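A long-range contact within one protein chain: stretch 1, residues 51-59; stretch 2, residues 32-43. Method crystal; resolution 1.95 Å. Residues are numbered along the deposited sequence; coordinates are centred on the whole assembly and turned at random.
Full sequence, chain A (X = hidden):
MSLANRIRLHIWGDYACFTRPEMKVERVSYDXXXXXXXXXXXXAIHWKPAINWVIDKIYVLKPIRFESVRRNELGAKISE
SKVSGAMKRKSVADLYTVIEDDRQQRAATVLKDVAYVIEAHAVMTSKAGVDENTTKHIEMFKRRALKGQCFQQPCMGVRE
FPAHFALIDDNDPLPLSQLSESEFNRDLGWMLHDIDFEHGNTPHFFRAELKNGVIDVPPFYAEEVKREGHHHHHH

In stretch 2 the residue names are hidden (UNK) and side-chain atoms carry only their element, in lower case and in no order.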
# COMPACT_ATOMS: atom_id res chain seq x y z
N ILE A 51 12.75 -8.94 -8.97
CA ILE A 51 12.11 -7.60 -8.91
C ILE A 51 11.84 -7.08 -7.50
O ILE A 51 11.76 -7.84 -6.54
CB ILE A 51 10.77 -7.56 -9.68
CG1 ILE A 51 9.75 -8.50 -9.04
CG2 ILE A 51 11.00 -7.85 -11.20
CD1 ILE A 51 8.30 -8.12 -9.22
N ASN A 52 11.69 -5.76 -7.41
CA ASN A 52 11.18 -5.08 -6.22
C ASN A 52 10.08 -4.14 -6.68
O ASN A 52 10.20 -3.51 -7.75
CB ASN A 52 12.28 -4.29 -5.47
CG ASN A 52 13.15 -5.19 -4.56
OD1 ASN A 52 14.38 -5.00 -4.48
ND2 ASN A 52 12.52 -6.16 -3.89
N TRP A 53 8.98 -4.13 -5.94
CA TRP A 53 7.89 -3.21 -6.18
C TRP A 53 8.21 -1.86 -5.56
O TRP A 53 8.58 -1.78 -4.37
CB TRP A 53 6.60 -3.72 -5.59
CG TRP A 53 6.06 -4.88 -6.27
CD1 TRP A 53 5.92 -6.13 -5.77
CD2 TRP A 53 5.54 -4.92 -7.60
NE1 TRP A 53 5.32 -6.95 -6.71
CE2 TRP A 53 5.11 -6.23 -7.85
CE3 TRP A 53 5.41 -3.96 -8.62
CZ2 TRP A 53 4.56 -6.62 -9.08
CZ3 TRP A 53 4.89 -4.34 -9.84
CH2 TRP A 53 4.44 -5.65 -10.05
N VAL A 54 8.08 -0.81 -6.35
CA VAL A 54 8.33 0.55 -5.83
C VAL A 54 7.00 1.32 -5.79
O VAL A 54 6.36 1.47 -6.83
CB VAL A 54 9.39 1.25 -6.69
CG1 VAL A 54 9.58 2.74 -6.27
CG2 VAL A 54 10.70 0.47 -6.62
N ILE A 55 6.60 1.82 -4.61
CA ILE A 55 5.32 2.52 -4.48
C ILE A 55 5.53 3.96 -4.96
O ILE A 55 6.47 4.65 -4.53
CB ILE A 55 4.78 2.51 -3.04
CG1 ILE A 55 4.73 1.08 -2.48
CG2 ILE A 55 3.35 3.06 -2.97
CD1 ILE A 55 3.97 0.10 -3.35
N ASP A 56 4.64 4.41 -5.84
CA ASP A 56 4.70 5.77 -6.39
C ASP A 56 3.63 6.69 -5.79
O ASP A 56 3.90 7.86 -5.46
CB ASP A 56 4.57 5.73 -7.90
CG ASP A 56 5.68 4.95 -8.54
OD1 ASP A 56 6.85 5.27 -8.28
OD2 ASP A 56 5.38 3.98 -9.29
N LYS A 57 2.42 6.21 -5.72
CA LYS A 57 1.33 7.03 -5.19
C LYS A 57 0.41 6.17 -4.33
O LYS A 57 0.19 5.01 -4.62
CB LYS A 57 0.53 7.68 -6.33
CG LYS A 57 1.32 8.68 -7.21
CD LYS A 57 0.44 9.22 -8.31
CE LYS A 57 1.10 10.38 -9.13
NZ LYS A 57 0.09 10.69 -10.21
N ILE A 58 -0.16 6.76 -3.30
CA ILE A 58 -1.23 6.14 -2.54
C ILE A 58 -2.42 7.08 -2.58
O ILE A 58 -2.34 8.19 -2.04
CB ILE A 58 -0.80 5.90 -1.04
CG1 ILE A 58 0.39 4.92 -0.97
CG2 ILE A 58 -1.99 5.45 -0.24
CD1 ILE A 58 1.19 5.00 0.36
N TYR A 59 -3.50 6.64 -3.20
CA TYR A 59 -4.76 7.37 -3.19
C TYR A 59 -5.60 6.94 -2.01
O TYR A 59 -5.89 5.76 -1.86
CB TYR A 59 -5.56 7.08 -4.45
CG TYR A 59 -4.89 7.45 -5.73
CD1 TYR A 59 -5.24 8.62 -6.42
CD2 TYR A 59 -3.90 6.64 -6.28
CE1 TYR A 59 -4.62 8.93 -7.65
CE2 TYR A 59 -3.28 6.96 -7.46
CZ TYR A 59 -3.66 8.08 -8.17
OH TYR A 59 -3.01 8.32 -9.37
N UNK A 32 -3.06 6.32 7.48
CA UNK A 32 -3.19 5.71 6.16
C UNK A 32 -2.16 4.59 6.04
O UNK A 32 -1.21 4.47 6.84
c UNK A 32 -3.87 8.01 5.13
c UNK A 32 -2.91 6.74 5.02
c UNK A 32 -1.45 7.23 5.08
N UNK A 33 -2.31 3.82 4.98
CA UNK A 33 -1.35 2.80 4.63
C UNK A 33 0.06 3.36 4.33
O UNK A 33 0.23 4.43 3.71
c UNK A 33 -1.04 0.69 3.21
c UNK A 33 -1.71 -0.41 2.39
c UNK A 33 -1.98 2.77 2.18
c UNK A 33 -1.92 1.93 3.44
N UNK A 34 1.07 2.65 4.83
CA UNK A 34 2.44 2.96 4.58
C UNK A 34 2.86 2.36 3.25
O UNK A 34 2.24 1.40 2.79
o UNK A 34 3.08 0.93 5.77
c UNK A 34 3.35 2.35 5.68
c UNK A 34 3.06 3.02 7.07
N UNK A 35 3.92 2.92 2.62
CA UNK A 35 4.53 2.32 1.45
C UNK A 35 4.92 0.86 1.75
O UNK A 35 4.73 -0.01 0.92
c UNK A 35 4.50 4.23 2.96
c UNK A 35 5.33 4.57 1.80
c UNK A 35 5.77 3.17 1.24
N UNK A 36 5.48 0.64 2.95
CA UNK A 36 5.90 -0.68 3.43
C UNK A 36 4.76 -1.71 3.35
O UNK A 36 4.91 -2.79 2.75
o UNK A 36 7.09 -1.72 5.25
c UNK A 36 6.42 -0.55 4.87
N UNK A 37 3.60 -1.37 3.89
CA UNK A 37 2.44 -2.26 3.84
C UNK A 37 1.90 -2.46 2.43
O UNK A 37 1.41 -3.58 2.07
c UNK A 37 1.30 -1.77 4.79
N UNK A 38 1.94 -1.40 1.64
CA UNK A 38 1.46 -1.45 0.26
C UNK A 38 2.32 -2.42 -0.56
O UNK A 38 1.79 -3.24 -1.30
c UNK A 38 1.42 -0.02 -0.38
N UNK A 39 3.63 -2.33 -0.37
CA UNK A 39 4.56 -3.17 -1.06
C UNK A 39 4.38 -4.63 -0.64
O UNK A 39 4.52 -5.53 -1.48
c UNK A 39 8.42 -2.79 -1.48
c UNK A 39 7.05 -3.48 -1.50
c UNK A 39 9.87 -3.92 0.17
c UNK A 39 5.98 -2.68 -0.78
n UNK A 39 9.01 -2.96 -0.16
n UNK A 39 10.33 -3.96 1.42
n UNK A 39 10.29 -4.82 -0.71
N UNK A 40 4.07 -4.86 0.63
CA UNK A 40 3.72 -6.21 1.13
C UNK A 40 2.51 -6.77 0.40
O UNK A 40 2.46 -7.96 0.05
N UNK A 41 1.52 -5.92 0.18
CA UNK A 41 0.29 -6.33 -0.43
C UNK A 41 0.56 -6.71 -1.89
O UNK A 41 0.08 -7.75 -2.35
c UNK A 41 -1.36 -5.18 1.12
c UNK A 41 -0.80 -5.25 -0.31
c UNK A 41 -2.34 -4.03 1.34
c UNK A 41 -1.94 -5.46 -1.36
N UNK A 42 1.36 -5.88 -2.60
CA UNK A 42 1.71 -6.18 -3.99
C UNK A 42 2.52 -7.50 -4.11
O UNK A 42 2.23 -8.29 -4.97
c UNK A 42 1.81 -3.66 -4.70
c UNK A 42 2.50 -5.05 -4.62
c UNK A 42 0.48 -3.71 -5.36
c UNK A 42 2.74 -2.66 -5.45
N UNK A 43 3.50 -7.68 -3.23
CA UNK A 43 4.35 -8.85 -3.20
C UNK A 43 3.59 -10.15 -2.90
O UNK A 43 3.98 -11.20 -3.41
c UNK A 43 5.46 -8.64 -2.17
o UNK A 43 6.19 -7.49 -2.50
O HOH W 1 9.35 -5.82 -3.59

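Position 32 carries three carbons, one bearing the other two; its CB points toward the strand but is 5.5 Å from Ile-58 CG2, outside contact range: Val-32. Position 33 has four carbons forked at the first, one arm two carbons long, and meets Ile-58: Ile-33. Its CG2 lies 3.6 Å from Ile-58 CG2, and its backbone O sits 3.5 Å from Ile-58 CD1.

At position 34 one carbon carries an oxygen and a carbon, and its CA-to-CB bond points away from the strand; this is Thr-34, at the N-cap. Its OG1 accepts from N of position 37 at 3.0 Å, tying down a free amide of the first helical turn. Position 35 closes three carbons onto its own nitrogen and meets Ile-55 and Ile-58, so it is Pro-35. The ring suits a first turn, where its nitrogen has no hydrogen to offer; its CD is 4.3 Å from Ile-58 CD1, its CB 4.4 Å from Ile-55 CG1.

Position 36, one carbon then one oxygen, its CA-to-CB bond also pointing away, is Ser-36. Position 37 has a single carbon, out of reach of the strand: Ala-37. Position 38 also has one carbon, but this one faces the strand, with CB 3.9 Å from Ile-55 CD1; it is Ala-38.

Position 39 runs three carbons, a nitrogen, then a carbon with two more nitrogens, and meets Asn-52, Trp-53 and Ile-55: Arg-39. Its CD rests 3.1 Å from Trp-53 O. Asn-52 ND2 and Arg-39 NH1, both donors, stand 4.1 Å apart and share a water instead, each 3.2 Å from its O; that water also accepts from Trp-53 N at 2.9 Å.

Position 40 has no side-chain atoms and is Gly-40; a CB here would point away from the strand. Position 41 repeats the four-carbon fork at the first carbon, out of reach, as Ile-41. Position 42 has four carbons forked at the second and meets Trp-53 and Ile-55: Leu-42. Its CB lies over the five-membered ring of Trp-53, 3.9 Å from the centroid, a CH-pi contact, while its CD1 meets Ile-55 CD1 at 3.7 Å. Position 43, one carbon and one oxygen at the edge of the Trp-53 ring, is Ser-43; OG donates to Arg-39 O at 2.8 Å and lies near the ring plane, 3.6 Å from Trp-53 CD1.

The rule is apolar packing without a direct hydrogen bond across the stretches. Trp-53, Ile-55 and Ile-58 point toward stretch 2, and Ile-55 fits against Pro-35, Ala-38 and Leu-42. Thr-34 OG1 and Ser-43 OG bond within stretch 2, one water joins Arg-39, Asn-52 and Trp-53, and Trp-53 NE1 is satisfied elsewhere in the structure; 516 Å² is buried in all.

Stretch 2 32-43: VITPSAARGILS
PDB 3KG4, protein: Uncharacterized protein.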